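PDB 3RQZ: metallophosphoesterase from Sphaerobacter thermophilus, which binds two zinc ions and probably hydrolyses phosphate esters, as other metallophosphoesterases of the YfcE family do. Local coordinates for residues G118-H122 with L136-F141; T143-G149 with G182-P188; Y220-Q226 with V239-A243; Y41-P45 with T225-M229; R5-I9 with V22-G27. All coordinates share one frame. Where two conformers were deposited one is given. Residue numbers count along the deposited sequence, not the author numbering.

Contact 1: residues G118-H122 with L136-F141; sequences GSPRH and LNFPAF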
# COMPACT_ATOMS: atom_id res chain seq x y z
N GLY A 118 8.09 2.46 -2.11
CA GLY A 118 9.13 1.96 -1.20
C GLY A 118 9.85 3.11 -0.51
O GLY A 118 9.60 3.40 0.66
N SER A 119 10.72 3.79 -1.23
CA SER A 119 11.43 4.88 -0.60
C SER A 119 11.77 5.97 -1.61
O SER A 119 11.85 5.68 -2.82
CB SER A 119 12.70 4.38 0.09
OG SER A 119 13.76 4.39 -0.85
N PRO A 120 11.97 7.22 -1.16
CA PRO A 120 12.31 8.20 -2.20
C PRO A 120 13.71 8.01 -2.82
O PRO A 120 13.97 8.51 -3.93
CB PRO A 120 12.14 9.55 -1.49
CG PRO A 120 12.13 9.25 -0.05
CD PRO A 120 11.55 7.88 0.09
N ARG A 121 14.60 7.26 -2.16
CA ARG A 121 15.85 6.87 -2.82
C ARG A 121 15.63 5.83 -3.92
O ARG A 121 16.22 5.92 -5.01
CB ARG A 121 16.89 6.30 -1.84
CG ARG A 121 17.40 7.26 -0.82
CD ARG A 121 18.75 6.82 -0.31
NE ARG A 121 18.66 5.53 0.36
CZ ARG A 121 19.68 4.93 0.95
NH1 ARG A 121 19.51 3.75 1.52
NH2 ARG A 121 20.86 5.53 0.97
N HIS A 122 14.80 4.83 -3.60
CA HIS A 122 14.54 3.70 -4.49
C HIS A 122 13.06 3.39 -4.52
O HIS A 122 12.61 2.50 -3.80
CB HIS A 122 15.34 2.48 -4.02
CG HIS A 122 16.80 2.76 -3.85
ND1 HIS A 122 17.64 2.93 -4.92
CD2 HIS A 122 17.56 2.94 -2.74
CE1 HIS A 122 18.86 3.18 -4.49
NE2 HIS A 122 18.84 3.19 -3.16
N LEU A 136 18.50 8.30 5.81
CA LEU A 136 19.08 8.37 4.47
C LEU A 136 18.05 8.87 3.44
O LEU A 136 18.41 9.29 2.34
CB LEU A 136 19.66 6.99 4.08
CG LEU A 136 20.92 6.53 4.85
CD1 LEU A 136 21.09 5.00 4.84
CD2 LEU A 136 22.22 7.23 4.37
N ASN A 137 16.77 8.86 3.81
CA ASN A 137 15.68 9.16 2.88
C ASN A 137 15.11 10.56 2.96
O ASN A 137 14.54 11.06 1.97
CB ASN A 137 14.58 8.09 2.95
CG ASN A 137 14.84 6.96 1.99
OD1 ASN A 137 14.65 7.11 0.79
ND2 ASN A 137 15.26 5.81 2.51
N PHE A 138 15.30 11.21 4.10
CA PHE A 138 14.88 12.61 4.26
C PHE A 138 15.54 13.59 3.29
O PHE A 138 14.85 14.45 2.76
CB PHE A 138 14.99 13.08 5.72
CG PHE A 138 13.79 12.69 6.55
CD1 PHE A 138 12.60 13.42 6.46
CD2 PHE A 138 13.85 11.59 7.43
CE1 PHE A 138 11.47 13.05 7.21
CE2 PHE A 138 12.73 11.24 8.18
CZ PHE A 138 11.53 11.98 8.08
N PRO A 139 16.85 13.42 3.00
CA PRO A 139 17.46 14.25 1.93
C PRO A 139 16.98 13.90 0.51
O PRO A 139 17.17 14.71 -0.41
CB PRO A 139 18.97 13.97 2.06
CG PRO A 139 19.15 13.37 3.45
CD PRO A 139 17.86 12.60 3.69
N ALA A 140 16.36 12.73 0.36
CA ALA A 140 15.90 12.23 -0.95
C ALA A 140 14.52 12.75 -1.43
O ALA A 140 14.09 12.45 -2.54
CB ALA A 140 15.95 10.67 -0.99
N PHE A 141 13.82 13.51 -0.59
CA PHE A 141 12.63 14.22 -1.02
C PHE A 141 12.70 15.63 -0.46
O PHE A 141 13.36 15.85 0.55
CB PHE A 141 11.33 13.48 -0.65
CG PHE A 141 11.02 13.48 0.83
CD1 PHE A 141 11.63 12.57 1.69
CD2 PHE A 141 10.09 14.39 1.35
CE1 PHE A 141 11.31 12.54 3.07
CE2 PHE A 141 9.77 14.39 2.72
CZ PHE A 141 10.39 13.47 3.60

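Contact 2: residues T143-G149 with G182-P188; sequences TPLCFVG and GRYIINP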
# COMPACT_ATOMS: atom_id res chain seq x y z
N THR A 143 9.81 17.80 -0.06
CA THR A 143 8.52 18.30 0.35
C THR A 143 8.42 18.09 1.88
O THR A 143 9.19 17.33 2.44
CB THR A 143 7.40 17.53 -0.34
OG1 THR A 143 7.65 16.12 -0.21
CG2 THR A 143 7.34 17.88 -1.82
N PRO A 144 7.46 18.75 2.54
CA PRO A 144 7.25 18.48 3.96
C PRO A 144 6.95 17.02 4.24
O PRO A 144 7.41 16.49 5.25
CB PRO A 144 6.04 19.36 4.29
CG PRO A 144 6.10 20.46 3.30
CD PRO A 144 6.54 19.79 2.05
N LEU A 145 6.23 16.33 3.35
CA LEU A 145 5.77 14.96 3.67
C LEU A 145 6.16 13.97 2.58
O LEU A 145 6.18 14.34 1.41
CB LEU A 145 4.24 14.96 3.84
CG LEU A 145 3.55 15.89 4.84
CD1 LEU A 145 2.06 15.68 4.67
CD2 LEU A 145 3.99 15.62 6.29
N CYS A 146 6.54 12.75 2.98
CA CYS A 146 6.69 11.60 2.05
C CYS A 146 5.87 10.40 2.53
O CYS A 146 6.02 9.95 3.69
CB CYS A 146 8.15 11.17 1.90
SG CYS A 146 8.40 9.96 0.53
N PHE A 147 4.99 9.92 1.65
CA PHE A 147 4.16 8.75 1.93
C PHE A 147 4.76 7.55 1.25
O PHE A 147 5.10 7.60 0.05
CB PHE A 147 2.71 8.96 1.45
CG PHE A 147 1.98 10.02 2.23
CD1 PHE A 147 1.43 9.71 3.48
CD2 PHE A 147 1.94 11.35 1.78
CE1 PHE A 147 0.76 10.71 4.24
CE2 PHE A 147 1.28 12.34 2.51
CZ PHE A 147 0.69 12.03 3.74
N VAL A 148 4.89 6.47 2.01
CA VAL A 148 5.50 5.23 1.53
C VAL A 148 4.68 4.01 1.95
O VAL A 148 3.90 4.10 2.90
CB VAL A 148 6.96 5.08 2.05
CG1 VAL A 148 7.82 6.31 1.71
CG2 VAL A 148 7.00 4.82 3.59
N GLY A 149 4.85 2.87 1.27
CA GLY A 149 4.21 1.60 1.65
C GLY A 149 5.25 0.50 1.79
O GLY A 149 6.29 0.70 2.47
N GLY A 182 7.80 20.25 11.08
CA GLY A 182 8.80 19.25 10.73
C GLY A 182 8.33 18.38 9.59
O GLY A 182 7.15 18.33 9.23
N ARG A 183 9.27 17.65 9.04
CA ARG A 183 9.00 16.81 7.90
C ARG A 183 8.78 15.38 8.40
O ARG A 183 9.34 15.01 9.43
CB ARG A 183 10.19 16.89 6.97
CG ARG A 183 10.56 18.33 6.63
CD ARG A 183 11.88 18.34 5.88
NE ARG A 183 11.68 17.73 4.61
CZ ARG A 183 12.52 16.93 3.97
NH1 ARG A 183 13.71 16.61 4.47
NH2 ARG A 183 12.14 16.47 2.80
N TYR A 184 7.97 14.59 7.67
CA TYR A 184 7.56 13.24 8.11
C TYR A 184 7.65 12.24 6.98
O TYR A 184 7.37 12.59 5.82
CB TYR A 184 6.10 13.24 8.60
CG TYR A 184 5.96 13.74 10.01
CD1 TYR A 184 6.13 12.88 11.09
CD2 TYR A 184 5.67 15.09 10.27
CE1 TYR A 184 6.02 13.36 12.41
CE2 TYR A 184 5.57 15.56 11.56
CZ TYR A 184 5.73 14.68 12.62
OH TYR A 184 5.61 15.15 13.90
N ILE A 185 7.98 10.99 7.32
CA ILE A 185 7.80 9.84 6.41
C ILE A 185 6.68 9.06 7.08
O ILE A 185 6.76 8.82 8.28
CB ILE A 185 9.11 9.00 6.26
CG1 ILE A 185 10.19 9.76 5.48
CG2 ILE A 185 8.82 7.63 5.60
CD1 ILE A 185 11.56 9.04 5.41
N ILE A 186 5.64 8.70 6.32
CA ILE A 186 4.39 8.14 6.84
C ILE A 186 3.99 6.97 5.97
O ILE A 186 3.99 7.10 4.75
CB ILE A 186 3.21 9.20 6.72
CG1 ILE A 186 3.50 10.49 7.51
CG2 ILE A 186 1.85 8.60 7.14
CD1 ILE A 186 3.64 10.27 8.93
N ASN A 187 3.63 5.84 6.61
CA ASN A 187 3.21 4.61 5.93
C ASN A 187 1.80 4.25 6.43
O ASN A 187 1.57 4.15 7.65
CB ASN A 187 4.23 3.46 6.24
CG ASN A 187 4.04 2.22 5.38
OD1 ASN A 187 2.90 1.81 5.07
ND2 ASN A 187 5.17 1.56 5.02
N PRO A 188 0.82 4.12 5.52
CA PRO A 188 -0.54 3.76 5.93
C PRO A 188 -0.74 2.28 6.28
O PRO A 188 -1.86 1.88 6.63
CB PRO A 188 -1.36 4.11 4.68
CG PRO A 188 -0.40 3.75 3.55
CD PRO A 188 0.91 4.32 4.06

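Contact 3: residues Y220-Q226 with V239-A243; sequences YRIADTQ and VTRLA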
# COMPACT_ATOMS: atom_id res chain seq x y z
N TYR A 220 -12.10 -7.30 8.40
CA TYR A 220 -12.76 -7.65 7.15
C TYR A 220 -12.96 -9.15 7.17
O TYR A 220 -12.46 -9.82 8.08
CB TYR A 220 -11.95 -7.19 5.92
CG TYR A 220 -10.65 -7.94 5.69
CD1 TYR A 220 -9.47 -7.54 6.31
CD2 TYR A 220 -10.60 -9.06 4.83
CE1 TYR A 220 -8.25 -8.22 6.08
CE2 TYR A 220 -9.39 -9.75 4.60
CZ TYR A 220 -8.23 -9.33 5.23
OH TYR A 220 -7.07 -10.02 5.00
N ARG A 221 -13.71 -9.69 6.21
CA ARG A 221 -14.01 -11.11 6.25
C ARG A 221 -12.87 -11.92 5.65
O ARG A 221 -12.91 -12.30 4.47
CB ARG A 221 -15.36 -11.40 5.59
CG ARG A 221 -16.57 -10.89 6.39
CD ARG A 221 -17.92 -11.37 5.78
NE ARG A 221 -18.15 -10.84 4.43
CZ ARG A 221 -18.55 -9.60 4.16
NH1 ARG A 221 -18.77 -8.74 5.15
NH2 ARG A 221 -18.71 -9.19 2.90
N ILE A 222 -11.85 -12.18 6.47
CA ILE A 222 -10.67 -12.94 6.06
C ILE A 222 -11.05 -14.31 5.49
O ILE A 222 -10.47 -14.74 4.50
CB ILE A 222 -9.68 -13.12 7.26
CG1 ILE A 222 -9.07 -11.77 7.65
CG2 ILE A 222 -8.56 -14.11 6.90
CD1 ILE A 222 -8.40 -11.81 9.02
N ALA A 223 -12.04 -14.96 6.12
CA ALA A 223 -12.55 -16.26 5.65
C ALA A 223 -12.94 -16.22 4.18
O ALA A 223 -12.74 -17.20 3.45
CB ALA A 223 -13.75 -16.71 6.49
N ASP A 224 -13.50 -15.10 3.74
CA ASP A 224 -13.99 -14.98 2.35
C ASP A 224 -12.81 -14.87 1.37
O ASP A 224 -12.80 -15.52 0.31
CB ASP A 224 -14.93 -13.78 2.19
CG ASP A 224 -16.27 -13.95 2.89
OD1 ASP A 224 -16.53 -15.00 3.52
OD2 ASP A 224 -17.08 -12.99 2.81
N THR A 225 -11.82 -14.05 1.70
CA THR A 225 -10.61 -13.95 0.88
C THR A 225 -9.91 -15.32 0.87
O THR A 225 -9.48 -15.80 -0.18
CB THR A 225 -9.67 -12.87 1.41
OG1 THR A 225 -10.26 -11.59 1.16
CG2 THR A 225 -8.31 -12.92 0.71
N GLN A 226 -9.82 -15.94 2.04
CA GLN A 226 -9.22 -17.27 2.16
C GLN A 226 -9.95 -18.30 1.29
O GLN A 226 -9.30 -19.05 0.57
CB GLN A 226 -9.15 -17.70 3.62
CG GLN A 226 -8.08 -16.96 4.44
CD GLN A 226 -8.01 -17.52 5.85
OE1 GLN A 226 -9.04 -17.85 6.43
NE2 GLN A 226 -6.80 -17.65 6.40
N VAL A 239 -2.45 -18.38 2.25
CA VAL A 239 -3.82 -18.36 2.73
C VAL A 239 -3.83 -18.15 4.26
O VAL A 239 -4.55 -17.30 4.76
CB VAL A 239 -4.60 -19.63 2.32
CG1 VAL A 239 -6.02 -19.61 2.89
CG2 VAL A 239 -4.65 -19.75 0.80
N THR A 240 -2.99 -18.91 4.95
CA THR A 240 -2.91 -18.88 6.41
C THR A 240 -2.41 -17.56 7.00
O THR A 240 -2.97 -17.07 7.98
CB THR A 240 -2.02 -20.02 6.95
OG1 THR A 240 -2.67 -21.28 6.73
CG2 THR A 240 -1.77 -19.82 8.46
N ARG A 241 -1.36 -17.00 6.40
CA ARG A 241 -0.78 -15.70 6.86
C ARG A 241 -1.78 -14.63 7.20
O ARG A 241 -1.57 -13.86 8.15
CB ARG A 241 0.06 -15.04 5.79
CG ARG A 241 1.19 -15.78 5.23
CD ARG A 241 1.65 -14.95 4.02
NE ARG A 241 2.20 -13.67 4.45
CZ ARG A 241 3.42 -13.23 4.15
NH1 ARG A 241 4.23 -13.98 3.40
NH2 ARG A 241 3.84 -12.05 4.59
N LEU A 242 -2.84 -14.54 6.39
CA LEU A 242 -3.86 -13.51 6.51
C LEU A 242 -4.61 -13.53 7.82
O LEU A 242 -5.02 -12.49 8.30
CB LEU A 242 -4.89 -13.62 5.37
CG LEU A 242 -4.53 -13.24 3.94
CD1 LEU A 242 -5.82 -13.31 3.14
CD2 LEU A 242 -3.87 -11.86 3.80
N ALA A 243 -4.81 -14.71 8.38
CA ALA A 243 -5.47 -14.82 9.68
C ALA A 243 -4.56 -14.34 10.79
O ALA A 243 -5.04 -13.85 11.82
CB ALA A 243 -5.91 -16.27 9.96
O HOH W 1 -5.37 -10.05 7.00

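Contact 4: residues Y41-P45 with T225-M229; sequences YGPRP and TQAQM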
# COMPACT_ATOMS: atom_id res chain seq x y z
N TYR A 41 -0.21 -12.04 -4.55
CA TYR A 41 -0.69 -12.75 -3.34
C TYR A 41 -2.19 -13.05 -3.29
O TYR A 41 -2.58 -14.19 -3.11
CB TYR A 41 -0.31 -12.00 -2.03
CG TYR A 41 1.15 -11.72 -1.82
CD1 TYR A 41 2.10 -12.73 -1.97
CD2 TYR A 41 1.59 -10.44 -1.47
CE1 TYR A 41 3.44 -12.48 -1.77
CE2 TYR A 41 2.95 -10.18 -1.25
CZ TYR A 41 3.86 -11.21 -1.41
OH TYR A 41 5.20 -10.99 -1.21
N GLY A 42 -3.04 -12.02 -3.45
CA GLY A 42 -4.48 -12.20 -3.26
C GLY A 42 -5.24 -12.75 -4.47
O GLY A 42 -4.69 -12.83 -5.56
N PRO A 43 -6.52 -13.14 -4.26
CA PRO A 43 -7.34 -13.82 -5.26
C PRO A 43 -8.07 -12.95 -6.28
O PRO A 43 -8.70 -13.49 -7.19
CB PRO A 43 -8.39 -14.55 -4.39
CG PRO A 43 -8.60 -13.58 -3.26
CD PRO A 43 -7.25 -12.93 -2.99
N ARG A 44 -8.00 -11.63 -6.14
CA ARG A 44 -8.82 -10.77 -7.00
C ARG A 44 -8.02 -9.65 -7.64
O ARG A 44 -8.36 -8.47 -7.47
CB ARG A 44 -10.05 -10.21 -6.23
CG ARG A 44 -11.13 -11.25 -5.81
CD ARG A 44 -11.86 -11.87 -7.01
NE ARG A 44 -12.86 -12.89 -6.63
CZ ARG A 44 -12.64 -14.20 -6.58
NH1 ARG A 44 -11.43 -14.68 -6.85
NH2 ARG A 44 -13.64 -15.04 -6.24
N PRO A 45 -6.95 -9.99 -8.39
CA PRO A 45 -6.15 -8.89 -8.97
C PRO A 45 -6.89 -8.03 -9.99
O PRO A 45 -6.70 -6.79 -9.97
CB PRO A 45 -4.94 -9.62 -9.60
CG PRO A 45 -5.44 -11.07 -9.79
CD PRO A 45 -6.35 -11.31 -8.64
N THR A 225 -11.82 -14.05 1.70
CA THR A 225 -10.61 -13.95 0.88
C THR A 225 -9.91 -15.32 0.87
O THR A 225 -9.48 -15.80 -0.18
CB THR A 225 -9.67 -12.87 1.41
OG1 THR A 225 -10.26 -11.59 1.16
CG2 THR A 225 -8.31 -12.92 0.71
N GLN A 226 -9.82 -15.94 2.04
CA GLN A 226 -9.22 -17.27 2.16
C GLN A 226 -9.95 -18.30 1.29
O GLN A 226 -9.30 -19.05 0.57
CB GLN A 226 -9.15 -17.70 3.62
CG GLN A 226 -8.08 -16.96 4.44
CD GLN A 226 -8.01 -17.52 5.85
OE1 GLN A 226 -9.04 -17.85 6.43
NE2 GLN A 226 -6.80 -17.65 6.40
N ALA A 227 -11.28 -18.29 1.31
CA ALA A 227 -12.09 -19.17 0.44
C ALA A 227 -11.79 -18.94 -1.05
O ALA A 227 -11.65 -19.90 -1.83
CB ALA A 227 -13.57 -18.97 0.72
N GLN A 228 -11.70 -17.68 -1.43
CA GLN A 228 -11.44 -17.31 -2.81
C GLN A 228 -10.03 -17.75 -3.22
O GLN A 228 -9.83 -18.15 -4.36
CB GLN A 228 -11.56 -15.79 -2.99
CG GLN A 228 -12.97 -15.23 -2.81
CD GLN A 228 -13.00 -13.71 -2.77
OE1 GLN A 228 -11.95 -13.03 -2.79
NE2 GLN A 228 -14.21 -13.15 -2.72
N MSE A 229 -9.06 -17.63 -2.32
CA MSE A 229 -7.70 -18.12 -2.60
C MSE A 229 -7.64 -19.63 -2.75
O MSE A 229 -6.99 -20.13 -3.67
CB MSE A 229 -6.71 -17.66 -1.53
CG MSE A 229 -6.48 -16.13 -1.51
SE MSE A 229 -5.45 -15.57 0.03
CE MSE A 229 -3.74 -16.29 -0.56
O HOH W 2 -11.02 -17.63 -6.57

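Contact 5: residues R5-I9 with V22-G27; sequences RILII and VLSDAG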
# COMPACT_ATOMS: atom_id res chain seq x y z
N ARG A 5 -10.58 15.62 2.79
CA ARG A 5 -10.33 14.38 3.52
C ARG A 5 -9.90 13.30 2.53
O ARG A 5 -10.65 12.97 1.63
CB ARG A 5 -11.60 13.99 4.26
CG ARG A 5 -11.39 13.09 5.45
CD ARG A 5 -12.66 13.01 6.33
NE ARG A 5 -12.54 11.86 7.21
CZ ARG A 5 -12.93 10.62 6.91
NH1 ARG A 5 -12.74 9.63 7.76
NH2 ARG A 5 -13.53 10.36 5.76
N ILE A 6 -8.69 12.76 2.69
CA ILE A 6 -8.04 11.91 1.68
C ILE A 6 -7.74 10.53 2.21
O ILE A 6 -7.10 10.40 3.25
CB ILE A 6 -6.71 12.52 1.17
CG1 ILE A 6 -6.98 13.90 0.56
CG2 ILE A 6 -6.01 11.56 0.17
CD1 ILE A 6 -5.75 14.68 0.27
N LEU A 7 -8.23 9.51 1.51
CA LEU A 7 -7.94 8.13 1.88
C LEU A 7 -6.60 7.70 1.26
O LEU A 7 -6.43 7.77 0.07
CB LEU A 7 -9.10 7.21 1.45
CG LEU A 7 -8.85 5.69 1.53
CD1 LEU A 7 -8.60 5.22 2.97
CD2 LEU A 7 -10.01 4.90 0.94
N ILE A 8 -5.67 7.26 2.09
CA ILE A 8 -4.39 6.77 1.60
C ILE A 8 -4.29 5.28 1.83
O ILE A 8 -4.44 4.81 2.97
CB ILE A 8 -3.19 7.50 2.27
CG1 ILE A 8 -3.33 9.04 2.08
CG2 ILE A 8 -1.84 6.95 1.71
CD1 ILE A 8 -2.19 9.85 2.66
N ILE A 9 -4.06 4.52 0.76
CA ILE A 9 -3.99 3.06 0.84
C ILE A 9 -2.74 2.54 0.15
O ILE A 9 -2.18 3.19 -0.76
CB ILE A 9 -5.27 2.33 0.22
CG1 ILE A 9 -5.48 2.71 -1.27
CG2 ILE A 9 -6.52 2.61 1.09
CD1 ILE A 9 -6.65 1.99 -1.96
N VAL A 22 -12.30 -1.52 3.61
CA VAL A 22 -11.67 -0.21 3.81
C VAL A 22 -12.51 0.95 3.22
O VAL A 22 -12.73 1.98 3.90
CB VAL A 22 -10.21 -0.18 3.27
CG1 VAL A 22 -9.72 1.25 3.09
CG2 VAL A 22 -9.28 -0.95 4.18
N LEU A 23 -12.96 0.78 1.97
CA LEU A 23 -13.76 1.81 1.30
C LEU A 23 -15.03 2.15 2.09
O LEU A 23 -15.35 3.33 2.22
CB LEU A 23 -14.08 1.38 -0.14
CG LEU A 23 -12.83 1.36 -1.04
CD1 LEU A 23 -13.11 0.78 -2.42
CD2 LEU A 23 -12.19 2.73 -1.17
N SER A 24 -15.73 1.15 2.63
CA SER A 24 -16.92 1.42 3.45
C SER A 24 -16.49 2.06 4.76
O SER A 24 -17.15 2.98 5.23
CB SER A 24 -17.82 0.20 3.75
OG SER A 24 -17.62 -0.90 2.87
N ASP A 25 -15.39 1.60 5.36
CA ASP A 25 -14.94 2.14 6.66
C ASP A 25 -14.51 3.61 6.58
O ASP A 25 -14.77 4.38 7.51
CB ASP A 25 -13.80 1.30 7.26
CG ASP A 25 -13.67 1.47 8.77
OD1 ASP A 25 -14.67 1.18 9.48
OD2 ASP A 25 -12.59 1.90 9.25
N ALA A 26 -13.86 4.00 5.49
CA ALA A 26 -13.25 5.33 5.34
C ALA A 26 -14.24 6.50 5.39
O ALA A 26 -13.85 7.63 5.71
CB ALA A 26 -12.46 5.41 4.07
N GLY A 27 -15.49 6.25 5.01
CA GLY A 27 -16.52 7.28 5.03
C GLY A 27 -16.43 8.20 3.84
O GLY A 27 -15.97 7.80 2.76

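Contact 1: residues G118-H122 with L136-F141
Residues 118-122 run as an irregular loop past the frayed C-terminal end of a helix at 136-141, and the backbones come closest at Pro120 and Ala140, whose CA atoms are 5.5 Å apart. The loop is held in shape by an ST motif: Ser119 OG accepts from His122 N at 3.0 Å. On the other side, Ala140 N bonds back to Asn137 O at 2.9 Å as the helix unwinds. The one hydrogen bond between the segments uses a side chain, Arg121 N giving to Asn137 OD1 at 3.0 Å, so the amide oxygen takes up a loop NH. Pro120 fits beside this bond, its CB 4.0 Å from Ala140 CB and its CG 3.8 Å from Phe141 CD1. Arg121 lies along the helix end: its CG is 3.7 Å from Ala140 CB, and Leu136 CB covers one face of the guanidinium, 3.6 Å from NH2. Glu126 gathers the polar ends, salt-bridged to Arg121 and hydrogen-bonded to Ser119 and to Asn137 ND2. The contact packs the loop after strand 113-116 against the end of helix 131-137, with Pro120 and Phe141 resting on Cys146 of strand 145-147 and Phe141 also reaching Ile185 of strand 184-188.

Contact 2: residues T143-G149 with G182-P188
This is a parallel pairing of two neighbouring strands, 145-147 and 184-188, inside the five-stranded mixed sheet, with strand 113-116 on the far side of the first and strand 154-158 on the far side of the second. Their axes approach to 4.8 Å and diverge by 27°, the twist of an ordinary beta-sheet. The register is Leu145 with Tyr184, Cys146 with Ile185 and Phe147 with Ile186. Four hydrogen bonds alternate in direction: Tyr184 N to Pro144 O at 3.1 Å, Cys146 N to Tyr184 O at 3.0 Å, Ile186 N to Cys146 O at 2.9 Å and Val148 N to Ile186 O at 3.0 Å. This sheet and the six-stranded one make up the layered core of the calcineurin-like phosphoesterase fold, and the face bearing Leu145 and Phe147 meets Phe206 of the other sheet. On that face Leu145 CD2 lies 3.9 Å from Tyr184 CB, and Phe147 CD1 3.7 Å from Ile186 CB. Cys146 and Ile185 point to the opposite face, where Phe141 packs on both. At the N-terminal end Arg183 NH2 bonds Thr143 O at 3.1 Å, while the same guanidinium also serves Phe141 O and a salt bridge to Glu159. Beyond the first strand the chain passes through Gly149 into the zinc ligand His150; Asn187 ND2 comes within 2.9 Å of Gly149 O, and Asn187 OD1 accepts a hydrogen bond from Gly189 N.

Contact 3: residues Y220-Q226 with V239-A243
Gln226 makes the main polar link between these two antiparallel helices, whose short axes run at 172° and come within 9.6 Å. Its chi1 m, chi2 t conformation carries the extended side chain across the groove, where NE2 gives a hydrogen bond to Val239 O at 2.8 Å. On the way, Gln226 CG lies 3.7 Å from Val239 CG1, so the aliphatic part of the side chain packs while the amide bonds. One turn earlier Ile222, also m and t, points at the partner helix: CD1 is 3.5 Å from Leu242 O and CG2 is 4.0 Å from Leu242 CB. Leu242, again m and t, extends back so that CD1 meets Thr225 CG2 at 3.5 Å. Tyr220 has the p rotamer, which brings its OH to 3.9 Å from Leu242 CD2. From there it donates at 2.6 Å from OH to a water, and that water donates to Leu242 O at 2.8 Å; Asn15 is a further partner of the hydroxyl. Arg221 stays clear of the interface, its NE in a salt bridge with Asp224 OD2 at 2.9 Å. The pair is a C-terminal helical hairpin, 222-232 with 236-244, and Tyr220 and Thr225 set it on Val17 of helix 16-26.

Contact 4: residues Y41-P45 with T225-M229
Thr225 opens the helical side of the contact, with CG2 3.8 Å from Pro43 CD, while its hydroxyl is hydrogen-bonded to Asn15. Gln226 turns away to helix 236-244, and the next residue to meet the loop is Gln228, whose CA-CB bond points toward it. Gln228 OE1 comes 3.4 Å from Pro43 CG, and Gln228 CG sits over one face of the Arg44 guanidinium, 3.5 Å from Arg44 NH2. Arg44 is folded back on its own loop, NH1 bonding Pro43 O at 3.0 Å. The same NH1 donates at 3.0 Å to a water that in turn donates to Gln228 O at 2.6 Å, bridging loop and helix. This loop leads from strand 31-34 past the zinc ligand Asp37 into helix 45-55, with Arg44 at its N-cap, so helix 222-232, the first of the two C-terminal helices, packs on a metal-site loop of the phosphoesterase fold. Met229, a selenomethionine in the crystal, completes the helical face: its CG is 3.6 Å from Pro43 CD, the two CA atoms are 5.1 Å apart, and its CE reaches 3.5 Å from Tyr41 O. The Tyr41 ring leads away from the helix to meet the rings of His13, a zinc ligand, and His65.

Contact 5: residues R5-I9 with V22-G27
Leu7 forms the apolar centre, projecting from strand 6-9 into the underside of helix 16-26. Its CD1 lies 4.1 Å from Val22 CG1, and its CD2 is 3.7 Å from Leu23 CD2 and 4.0 Å from Ala26 CB, so a single leucine touches three residues of one helical turn. Ala26 is small enough for the backbones to come close here, the CA atoms of Leu7 and Ala26 being 6.9 Å apart. Toward the C-terminal end of the strand Ile9 takes over, its CG2 4.0 Å from Val22 CG1. Ile6 and Ile8 alternate to the other face of the strand. Helix and strand run at 150°, close to antiparallel, as expected within the beta-alpha-beta unit made of strand 6-9, helix 16-26 and strand 31-34, where the helix carries the chain back across the sheet. The polar edge is at the start of the strand. Arg5, extended with chi1 to chi3 all t, reaches the end of the helix, where NH2 bonds Ala26 O at 2.7 Å and NH1 bonds the same oxygen at 3.1 Å. Gly27, the first residue to leave helical phi/psi, does so with a positive phi, which favours glycine; Arg28 O also receives a bond from Arg5. The chemistry thus implies a helix seated on its strand by aliphatic packing, with a cationic group supplying donors to a carbonyl at the helix C-terminus.

From the N terminus, contact 5 closes first, a short loop within the opening beta-alpha-beta unit. Contact 4 opens next, at 41-45, and does not close until 225-229, about 180 residues later. Contacts 1 and 2 are nested inside that long loop, one after the other, and touch where Phe141 and Phe138 meet Arg183. Contact 2 also packs on contact 5, Phe147 against Ile8, which joins the two sheets. Contact 3 begins on the helix where contact 4 ends, sharing Thr225 and Gln226, and closes the C-terminal hairpin. Contacts 3 and 4 lie across the chain's centre from contacts 1 and 2, with centres 29 to 33 Å away.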